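Local coordinates for protein SsfS6 (Streptomyces sp. SF2575, PDB 4G2T) that belongs to the Erythromycin biosynthesis protein CIII-like family, adopts the two-domain GT-B fold and binds thymidine-5'-diphosphate, at residues 215-220 with 294-299; 303-308 with 322-327; 307-312 with 329-334. All coordinates share one frame; numbering follows the deposited sequence.

How the contacts relate
Contact 1 lies toward the outside of the molecule, where 215-220 packs on 294-299 through apolar side chains close to the second subunit. Contacts 2 and 3 are buried and share G307 and G308, with centres about 8 Å apart; both touch thymidine-5'-diphosphate. In contact 2 the main chains of two parallel strands are hydrogen-bonded and H305, Q322 and S324 put polar side chains on one face, whereas contact 3 sets a histidine ring and a helix start against the 3-10 turn and helix start at 329-334. Strand 302-305 connects all three: M297 of contact 1 packs its SE on V303, H305 touches T311 and T312, and the chain passes through the turn 306-308 into helix 309-317.

Contact 1 (215-220 with 294-299); sequences QVPSWV and SAIMPA
V220 holds CG1 trans to its own backbone N (chi1 178°), which sets this methyl against segment 294-299, 3.4 Å from A295 O and 4.0 Å from A299 CB. In W219 the first torsion (chi1 48°) places CG between the backbone N and the carbonyl carbon, and the indole folds back so that its six-membered ring reaches I296 and A299. The two neighbours arrive differently. A299 CB sits at the ring edge, near the plane and 3.7 Å from W219 CZ3, while I296 CG2 comes in at a slant, 3.7 Å from W219 CH2. That same I296 methyl also meets P217 CG at 4.0 Å and V220 CG2 at 4.2 Å, so one branch of the isoleucine gathers three residues of 215-220. Within its own segment the indole is steadied by P217 CB and V220 CG2, both on one face and toward the rim. The chain bends here as V220 N bonds to P217 O.

Segment 215-220 belongs to the connection between the two halves of the GT-B fold, after strand 202-203 of the seven-stranded parallel sheet and before strand 228-232 of the six-stranded one. It rests on the end of helix 293-296 and the 3-10 turn 297-299, where A299 N bonds to I296 O at 2.9 Å. The contact is made by van der Waals packing of methyls, proline and indole. F291 touches both P217 and I296, and A299 O accepts a hydrogen bond from R228 NH1. V216 places CG2 4.4 Å from A295 CB; its backbone is hydrogen-bonded to the second subunit, and its side chain packs on L46 of that subunit.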
loop_
_atom_site.group_PDB
_atom_site.type_symbol
_atom_site.label_atom_id
_atom_site.label_comp_id
_atom_site.label_asym_id
_atom_site.label_seq_id
_atom_site.Cartn_x
_atom_site.Cartn_y
_atom_site.Cartn_z
ATOM N N GLN A 215 -1.025 6.334 13.173
ATOM C CA GLN A 215 -1.098 5.010 13.782
ATOM C C GLN A 215 -2.536 4.666 14.131
ATOM O O GLN A 215 -3.405 5.536 14.160
ATOM C CB GLN A 215 -0.248 4.944 15.051
ATOM C CG GLN A 215 -0.716 5.877 16.156
ATOM C CD GLN A 215 -0.208 5.467 17.524
ATOM O OE1 GLN A 215 0.417 6.257 18.231
ATOM N NE2 GLN A 215 -0.487 4.227 17.911
ATOM N N VAL A 216 -2.782 3.388 14.396
ATOM C CA VAL A 216 -4.072 2.956 14.908
ATOM C C VAL A 216 -4.225 3.502 16.321
ATOM O O VAL A 216 -3.364 3.269 17.170
ATOM C CB VAL A 216 -4.183 1.423 14.940
ATOM C CG1 VAL A 216 -5.556 1.002 15.445
ATOM C CG2 VAL A 216 -3.916 0.843 13.560
ATOM N N PRO A 217 -5.315 4.246 16.569
ATOM C CA PRO A 217 -5.596 4.867 17.868
ATOM C C PRO A 217 -5.492 3.871 19.018
ATOM O O PRO A 217 -5.891 2.715 18.878
ATOM C CB PRO A 217 -7.035 5.356 17.710
ATOM C CG PRO A 217 -7.166 5.629 16.254
ATOM C CD PRO A 217 -6.354 4.564 15.573
ATOM N N SER A 218 -4.948 4.328 20.141
ATOM C CA SER A 218 -4.689 3.471 21.291
ATOM C C SER A 218 -5.963 2.879 21.893
ATOM O O SER A 218 -5.948 1.768 22.424
ATOM C CB SER A 218 -3.914 4.248 22.358
ATOM O OG SER A 218 -3.765 3.486 23.541
ATOM N N TRP A 219 -7.063 3.620 21.803
ATOM C CA TRP A 219 -8.326 3.183 22.393
ATOM C C TRP A 219 -8.996 2.047 21.619
ATOM O O TRP A 219 -9.949 1.440 22.100
ATOM C CB TRP A 219 -9.289 4.364 22.555
ATOM C CG TRP A 219 -9.417 5.230 21.335
ATOM C CD1 TRP A 219 -8.766 6.404 21.093
ATOM C CD2 TRP A 219 -10.257 4.996 20.196
ATOM N NE1 TRP A 219 -9.144 6.915 19.874
ATOM C CE2 TRP A 219 -10.059 6.068 19.303
ATOM C CE3 TRP A 219 -11.156 3.984 19.845
ATOM C CZ2 TRP A 219 -10.724 6.157 18.082
ATOM C CZ3 TRP A 219 -11.816 4.073 18.632
ATOM C CH2 TRP A 219 -11.596 5.152 17.765
ATOM N N VAL A 220 -8.492 1.763 20.423
ATOM C CA VAL A 220 -9.034 0.685 19.601
ATOM C C VAL A 220 -8.743 -0.682 20.221
ATOM O O VAL A 220 -9.577 -1.587 20.176
ATOM C CB VAL A 220 -8.469 0.733 18.163
ATOM C CG1 VAL A 220 -9.003 -0.425 17.333
ATOM C CG2 VAL A 220 -8.806 2.061 17.505
ATOM N N SER A 294 -11.613 1.572 8.719
ATOM C CA SER A 294 -11.263 0.165 8.912
ATOM C C SER A 294 -10.400 -0.058 10.154
ATOM O O SER A 294 -10.404 -1.144 10.735
ATOM C CB SER A 294 -10.548 -0.388 7.677
ATOM O OG SER A 294 -9.364 0.342 7.405
ATOM N N ALA A 295 -9.666 0.973 10.555
ATOM C CA ALA A 295 -8.810 0.891 11.731
ATOM C C ALA A 295 -9.599 1.049 13.029
ATOM O O ALA A 295 -9.226 0.486 14.059
ATOM C CB ALA A 295 -7.699 1.931 11.652
ATOM N N ILE A 296 -10.689 1.809 12.979
ATOM C CA ILE A 296 -11.460 2.108 14.185
ATOM C C ILE A 296 -12.792 1.360 14.272
ATOM O O ILE A 296 -13.403 1.305 15.339
ATOM C CB ILE A 296 -11.730 3.622 14.329
ATOM C CG1 ILE A 296 -12.638 4.115 13.201
ATOM C CG2 ILE A 296 -10.422 4.398 14.356
ATOM C CD1 ILE A 296 -13.059 5.562 13.346
HETATM N N MSE A 297 -13.236 0.794 13.153
HETATM C CA MSE A 297 -14.504 0.054 13.105
HETATM C C MSE A 297 -14.681 -1.064 14.147
HETATM O O MSE A 297 -15.762 -1.190 14.723
HETATM C CB MSE A 297 -14.791 -0.479 11.694
HETATM C CG MSE A 297 -15.402 0.540 10.739
HETATM SE SE MSE A 297 -17.038 1.368 11.408
HETATM C CE MSE A 297 -16.281 2.998 12.173
ATOM N N PRO A 298 -13.638 -1.885 14.388
ATOM C CA PRO A 298 -13.800 -2.909 15.429
ATOM C C PRO A 298 -14.078 -2.328 16.815
ATOM O O PRO A 298 -14.623 -3.024 17.671
ATOM C CB PRO A 298 -12.446 -3.623 15.426
ATOM C CG PRO A 298 -11.934 -3.442 14.049
ATOM C CD PRO A 298 -12.378 -2.070 13.642
ATOM N N ALA A 299 -13.710 -1.069 17.027
ATOM C CA ALA A 299 -13.908 -0.422 18.318
ATOM C C ALA A 299 -15.208 0.378 18.371
ATOM O O ALA A 299 -15.438 1.136 19.313
ATOM C CB ALA A 299 -12.719 0.472 18.647
#

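Contact 2 (303-308 with 322-327); sequences VVHHGG and QVSVPV. With TYD (thymidine-5'-diphosphate), chain B.
H305 and Q322 meet over one face of the sheet, where V303 and S324 also place their side chains. From H305 CB the ring turns at chi1 58°, with CG between the backbone N and the carbonyl carbon, and V323 O and S324 CA come to lie over one ring face. ND1 accepts G307 N at 2.9 Å, in the ring plane, so it ties the turn after the strand back to the strand itself. CE1 is 3.7 Å from S324 CB, and CD2 is 3.9 Å from Q322 CB. At the tip NE2 donates to Q322 OE1 at 2.7 Å, somewhat bent (143°), with ring and amide planes 45° apart. Both ring nitrogens are thereby engaged, which fixes the ring's rotation.

Beneath this, V323 N bonds to V303 O, H305 N to V323 O and V325 N to H305 O. On the other face V304 CG2 packs on V323 CB at 3.8 Å, the two valines side by side and covered by helix 357-366. H306 NE2 forks to thymidine-5'-diphosphate, giving 2.9 Å to O3A, in the ring plane, and 2.8 Å to O2B. Parallel strands 302-305 and 322-324 joined through helix 309-317 form a beta-alpha-beta unit, with the diphosphate bound past the strand's C-terminal end, as in the nucleotide-binding domain of GT-B proteins.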
loop_
_atom_site.group_PDB
_atom_site.type_symbol
_atom_site.label_atom_id
_atom_site.label_comp_id
_atom_site.label_asym_id
_atom_site.label_seq_id
_atom_site.Cartn_x
_atom_site.Cartn_y
_atom_site.Cartn_z
ATOM N N VAL A 303 -22.463 3.707 13.378
ATOM C CA VAL A 303 -21.897 4.829 12.637
ATOM C C VAL A 303 -22.967 5.733 12.029
ATOM O O VAL A 303 -23.879 5.262 11.352
ATOM C CB VAL A 303 -20.974 4.343 11.503
ATOM C CG1 VAL A 303 -20.342 5.527 10.785
ATOM C CG2 VAL A 303 -19.906 3.418 12.052
ATOM N N VAL A 304 -22.846 7.034 12.274
ATOM C CA VAL A 304 -23.706 8.023 11.635
ATOM C C VAL A 304 -22.932 8.709 10.518
ATOM O O VAL A 304 -21.893 9.322 10.765
ATOM C CB VAL A 304 -24.176 9.088 12.636
ATOM C CG1 VAL A 304 -25.035 10.132 11.939
ATOM C CG2 VAL A 304 -24.935 8.440 13.779
ATOM N N HIS A 305 -23.431 8.610 9.290
ATOM C CA HIS A 305 -22.702 9.166 8.153
ATOM C C HIS A 305 -23.567 9.809 7.068
ATOM O O HIS A 305 -24.793 9.857 7.172
ATOM C CB HIS A 305 -21.766 8.117 7.544
ATOM C CG HIS A 305 -22.462 6.876 7.081
ATOM N ND1 HIS A 305 -23.130 6.803 5.877
ATOM C CD2 HIS A 305 -22.591 5.658 7.656
ATOM C CE1 HIS A 305 -23.641 5.595 5.732
ATOM N NE2 HIS A 305 -23.327 4.879 6.799
ATOM N N HIS A 306 -22.900 10.299 6.027
ATOM C CA HIS A 306 -23.537 11.068 4.965
ATOM C C HIS A 306 -23.962 10.191 3.793
ATOM O O HIS A 306 -24.281 10.695 2.716
ATOM C CB HIS A 306 -22.576 12.142 4.460
ATOM C CG HIS A 306 -21.369 11.590 3.769
ATOM N ND1 HIS A 306 -20.473 10.745 4.392
ATOM C CD2 HIS A 306 -20.907 11.756 2.506
ATOM C CE1 HIS A 306 -19.516 10.418 3.544
ATOM N NE2 HIS A 306 -19.755 11.018 2.391
ATOM N N GLY A 307 -23.956 8.880 4.001
ATOM C CA GLY A 307 -24.330 7.942 2.959
ATOM C C GLY A 307 -23.240 7.730 1.926
ATOM O O GLY A 307 -23.492 7.170 0.859
ATOM N N GLY A 308 -22.028 8.177 2.243
ATOM C CA GLY A 308 -20.895 8.030 1.345
ATOM C C GLY A 308 -20.643 6.587 0.957
ATOM O O GLY A 308 -20.701 5.693 1.802
ATOM N N GLN A 322 -25.551 1.248 10.569
ATOM C CA GLN A 322 -25.275 2.618 10.159
ATOM C C GLN A 322 -26.512 3.509 10.215
ATOM O O GLN A 322 -27.626 3.059 9.964
ATOM C CB GLN A 322 -24.726 2.630 8.732
ATOM C CG GLN A 322 -23.785 1.481 8.414
ATOM C CD GLN A 322 -23.555 1.316 6.924
ATOM O OE1 GLN A 322 -23.635 2.278 6.161
ATOM N NE2 GLN A 322 -23.279 0.087 6.501
ATOM N N VAL A 323 -26.308 4.778 10.546
ATOM C CA VAL A 323 -27.355 5.777 10.384
ATOM C C VAL A 323 -26.989 6.645 9.188
ATOM O O VAL A 323 -26.184 7.570 9.298
ATOM C CB VAL A 323 -27.532 6.650 11.640
ATOM C CG1 VAL A 323 -28.583 7.724 11.394
ATOM C CG2 VAL A 323 -27.922 5.787 12.830
ATOM N N SER A 324 -27.571 6.323 8.038
ATOM C CA SER A 324 -27.216 6.985 6.791
ATOM C C SER A 324 -28.073 8.218 6.528
ATOM O O SER A 324 -29.300 8.138 6.480
ATOM C CB SER A 324 -27.328 6.008 5.619
ATOM O OG SER A 324 -26.963 6.630 4.399
ATOM N N VAL A 325 -27.412 9.358 6.362
ATOM C CA VAL A 325 -28.080 10.591 5.970
ATOM C C VAL A 325 -27.605 10.970 4.571
ATOM O O VAL A 325 -26.661 11.745 4.417
ATOM C CB VAL A 325 -27.777 11.736 6.953
ATOM C CG1 VAL A 325 -28.632 12.954 6.631
ATOM C CG2 VAL A 325 -28.017 11.282 8.384
ATOM N N PRO A 326 -28.263 10.412 3.541
ATOM C CA PRO A 326 -27.843 10.535 2.140
ATOM C C PRO A 326 -27.862 11.977 1.646
ATOM O O PRO A 326 -28.934 12.563 1.496
ATOM C CB PRO A 326 -28.897 9.714 1.385
ATOM C CG PRO A 326 -29.544 8.852 2.419
ATOM C CD PRO A 326 -29.515 9.652 3.674
ATOM N N VAL A 327 -26.683 12.535 1.390
ATOM C CA VAL A 327 -26.574 13.905 0.906
ATOM C C VAL A 327 -26.545 13.961 -0.619
ATOM O O VAL A 327 -27.411 14.574 -1.244
ATOM C CB VAL A 327 -25.315 14.599 1.460
ATOM C CG1 VAL A 327 -25.163 15.987 0.857
ATOM C CG2 VAL A 327 -25.374 14.673 2.978
HETATM P PA TYD B . -16.914 8.333 0.825
HETATM O O1A TYD B . -17.428 7.381 1.876
HETATM O O2A TYD B . -17.325 7.849 -0.547
HETATM O O3A TYD B . -17.506 9.751 1.109
HETATM P PB TYD B . -17.097 10.968 0.219
HETATM O O1B TYD B . -16.819 10.513 -1.193
HETATM O O2B TYD B . -18.238 11.957 0.217
HETATM O O3B TYD B . -15.859 11.624 0.785
HETATM O "O5'" TYD B . -15.359 8.423 0.902
HETATM C "C5'" TYD B . -14.748 8.739 2.096
HETATM C "C4'" TYD B . -13.553 7.869 2.268
HETATM O "O4'" TYD B . -12.628 8.489 3.095
HETATM C "C3'" TYD B . -13.953 6.581 2.937
HETATM O "O3'" TYD B . -13.164 5.551 2.476
HETATM C "C2'" TYD B . -13.763 6.787 4.404
HETATM C "C1'" TYD B . -12.555 7.795 4.389
HETATM N N1 TYD B . -12.321 8.640 5.660
HETATM C C2 TYD B . -11.875 8.055 6.908
HETATM O O2 TYD B . -11.673 6.857 6.987
HETATM N N3 TYD B . -11.668 8.845 8.063
HETATM C C4 TYD B . -11.891 10.229 8.014
HETATM O O4 TYD B . -11.709 10.920 9.020
HETATM C C5 TYD B . -12.346 10.842 6.732
HETATM C C5M TYD B . -12.583 12.313 6.677
HETATM C C6 TYD B . -12.550 10.076 5.605
#

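Contact 3 (307-312 with 329-334); sequences GGHGTT and AEVWDS. With TYD (thymidine-5'-diphosphate), chain B.
The H309 imidazole is the flat group at the centre, with V331 CG1 over one face in a CH-pi contact, 3.6 Å from the ring centroid and 17° off the normal. E330 O and S334 OG occupy the ring edge, near its plane. NE2 gives E330 O a weak hydrogen bond of 3.2 Å, and CD2 stands 3.5 Å from S334 OG. This is the start of helix 309-317 in the C-terminal domain of the GT-B fold, a helix N-terminus that receives the alpha-phosphate of thymidine-5'-diphosphate, set against the 3-10 turn 329-331 and the first residues of helix 332-340.

The torsion of H309 (chi1 -75°), with CG opposite the carbonyl carbon, leads the ring across to segment 329-334, while the backbone behind it stays with the ligand. G310 N bonds to ligand O2A at 3.1 Å. T311 grips ligand O1A twice, through its N and through OG1, the latter at 2.7 Å. The positive end of the helix would probably add to the hold on this phosphate.

The E330 and H309 side chains cross at about a right angle, with OE2 3.4 Å from CE1. The stronger partners of the E330 carboxylate lie in the other half of the protein: OE1 is hydrogen-bonded to Y103 OH on helix 92-121, and OE2 forms a salt bridge with R152, which also touches H309. The contact thus stands at the junction of the two domains. V331 additionally closes on the turn before the helix, its CB 3.2 Å from G307 O. G308 is the N-cap residue, and its O accepts both T312 N and T312 OG1, the hydroxyl at 2.8 Å and 47° above the carbonyl plane.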
loop_
_atom_site.group_PDB
_atom_site.type_symbol
_atom_site.label_atom_id
_atom_site.label_comp_id
_atom_site.label_asym_id
_atom_site.label_seq_id
_atom_site.Cartn_x
_atom_site.Cartn_y
_atom_site.Cartn_z
ATOM N N GLY A 307 -23.956 8.880 4.001
ATOM C CA GLY A 307 -24.330 7.942 2.959
ATOM C C GLY A 307 -23.240 7.730 1.926
ATOM O O GLY A 307 -23.492 7.170 0.859
ATOM N N GLY A 308 -22.028 8.177 2.243
ATOM C CA GLY A 308 -20.895 8.030 1.345
ATOM C C GLY A 308 -20.643 6.587 0.957
ATOM O O GLY A 308 -20.701 5.693 1.802
ATOM N N HIS A 309 -20.372 6.364 -0.327
ATOM C CA HIS A 309 -20.187 5.018 -0.865
ATOM C C HIS A 309 -19.112 4.225 -0.127
ATOM O O HIS A 309 -19.352 3.097 0.303
ATOM C CB HIS A 309 -19.860 5.079 -2.359
ATOM C CG HIS A 309 -21.040 5.396 -3.224
ATOM N ND1 HIS A 309 -20.985 6.313 -4.252
ATOM C CD2 HIS A 309 -22.305 4.911 -3.221
ATOM C CE1 HIS A 309 -22.167 6.384 -4.840
ATOM N NE2 HIS A 309 -22.984 5.541 -4.234
ATOM N N GLY A 310 -17.934 4.821 0.018
ATOM C CA GLY A 310 -16.833 4.173 0.704
ATOM C C GLY A 310 -17.118 3.958 2.176
ATOM O O GLY A 310 -16.789 2.913 2.735
ATOM N N THR A 311 -17.738 4.952 2.803
ATOM C CA THR A 311 -18.086 4.874 4.217
ATOM C C THR A 311 -19.114 3.775 4.469
ATOM O O THR A 311 -19.011 3.027 5.440
ATOM C CB THR A 311 -18.634 6.220 4.731
ATOM O OG1 THR A 311 -17.643 7.240 4.555
ATOM C CG2 THR A 311 -19.001 6.126 6.205
ATOM N N THR A 312 -20.098 3.677 3.582
ATOM C CA THR A 312 -21.153 2.678 3.712
ATOM C C THR A 312 -20.608 1.261 3.561
ATOM O O THR A 312 -20.882 0.390 4.385
ATOM C CB THR A 312 -22.269 2.897 2.671
ATOM O OG1 THR A 312 -22.816 4.212 2.821
ATOM C CG2 THR A 312 -23.374 1.869 2.851
ATOM N N ALA A 329 -26.830 12.783 -4.521
ATOM C CA ALA A 329 -27.855 12.033 -5.241
ATOM C C ALA A 329 -27.414 10.640 -5.690
ATOM O O ALA A 329 -28.223 9.714 -5.733
ATOM C CB ALA A 329 -28.352 12.836 -6.433
ATOM N N GLU A 330 -26.135 10.491 -6.025
ATOM C CA GLU A 330 -25.645 9.230 -6.574
ATOM C C GLU A 330 -25.523 8.121 -5.528
ATOM O O GLU A 330 -25.303 6.960 -5.874
ATOM C CB GLU A 330 -24.308 9.427 -7.297
ATOM C CG GLU A 330 -23.146 9.794 -6.391
ATOM C CD GLU A 330 -21.812 9.746 -7.113
ATOM O OE1 GLU A 330 -21.331 10.812 -7.553
ATOM O OE2 GLU A 330 -21.244 8.639 -7.242
ATOM N N VAL A 331 -25.669 8.475 -4.255
ATOM C CA VAL A 331 -25.577 7.489 -3.183
ATOM C C VAL A 331 -26.958 7.108 -2.649
ATOM O O VAL A 331 -27.077 6.311 -1.717
ATOM C CB VAL A 331 -24.693 7.989 -2.018
ATOM C CG1 VAL A 331 -23.428 8.641 -2.555
ATOM C CG2 VAL A 331 -25.458 8.961 -1.133
ATOM N N TRP A 332 -27.998 7.676 -3.255
ATOM C CA TRP A 332 -29.373 7.442 -2.819
ATOM C C TRP A 332 -29.795 5.979 -2.917
ATOM O O TRP A 332 -30.387 5.436 -1.985
ATOM C CB TRP A 332 -30.347 8.325 -3.605
ATOM C CG TRP A 332 -30.389 9.743 -3.124
ATOM C CD1 TRP A 332 -29.793 10.246 -2.005
ATOM C CD2 TRP A 332 -31.067 10.840 -3.747
ATOM N NE1 TRP A 332 -30.057 11.589 -1.892
ATOM C CE2 TRP A 332 -30.836 11.979 -2.947
ATOM C CE3 TRP A 332 -31.845 10.972 -4.900
ATOM C CZ2 TRP A 332 -31.356 13.232 -3.267
ATOM C CZ3 TRP A 332 -32.360 12.216 -5.216
ATOM C CH2 TRP A 332 -32.114 13.330 -4.401
ATOM N N ASP A 333 -29.492 5.346 -4.047
ATOM C CA ASP A 333 -29.831 3.941 -4.258
ATOM C C ASP A 333 -29.182 3.036 -3.215
ATOM O O ASP A 333 -29.809 2.102 -2.717
ATOM C CB ASP A 333 -29.427 3.493 -5.665
ATOM C CG ASP A 333 -30.398 3.967 -6.729
ATOM O OD1 ASP A 333 -31.198 4.882 -6.442
ATOM O OD2 ASP A 333 -30.360 3.424 -7.854
ATOM N N SER A 334 -27.926 3.324 -2.888
ATOM C CA SER A 334 -27.180 2.531 -1.917
ATOM C C SER A 334 -27.807 2.600 -0.527
ATOM O O SER A 334 -27.843 1.605 0.197
ATOM C CB SER A 334 -25.723 2.993 -1.857
ATOM O OG SER A 334 -25.084 2.818 -3.110
HETATM P PA TYD B . -16.914 8.333 0.825
HETATM O O1A TYD B . -17.428 7.381 1.876
HETATM O O2A TYD B . -17.325 7.849 -0.547
HETATM O O3A TYD B . -17.506 9.751 1.109
HETATM P PB TYD B . -17.097 10.968 0.219
HETATM O O1B TYD B . -16.819 10.513 -1.193
HETATM O O2B TYD B . -18.238 11.957 0.217
HETATM O O3B TYD B . -15.859 11.624 0.785
HETATM O "O5'" TYD B . -15.359 8.423 0.902
HETATM C "C5'" TYD B . -14.748 8.739 2.096
HETATM C "C4'" TYD B . -13.553 7.869 2.268
HETATM O "O4'" TYD B . -12.628 8.489 3.095
HETATM C "C3'" TYD B . -13.953 6.581 2.937
HETATM O "O3'" TYD B . -13.164 5.551 2.476
HETATM C "C2'" TYD B . -13.763 6.787 4.404
HETATM C "C1'" TYD B . -12.555 7.795 4.389
HETATM N N1 TYD B . -12.321 8.640 5.660
HETATM C C2 TYD B . -11.875 8.055 6.908
HETATM O O2 TYD B . -11.673 6.857 6.987
HETATM N N3 TYD B . -11.668 8.845 8.063
HETATM C C4 TYD B . -11.891 10.229 8.014
HETATM O O4 TYD B . -11.709 10.920 9.020
HETATM C C5 TYD B . -12.346 10.842 6.732
HETATM C C5M TYD B . -12.583 12.313 6.677
HETATM C C6 TYD B . -12.550 10.076 5.605
#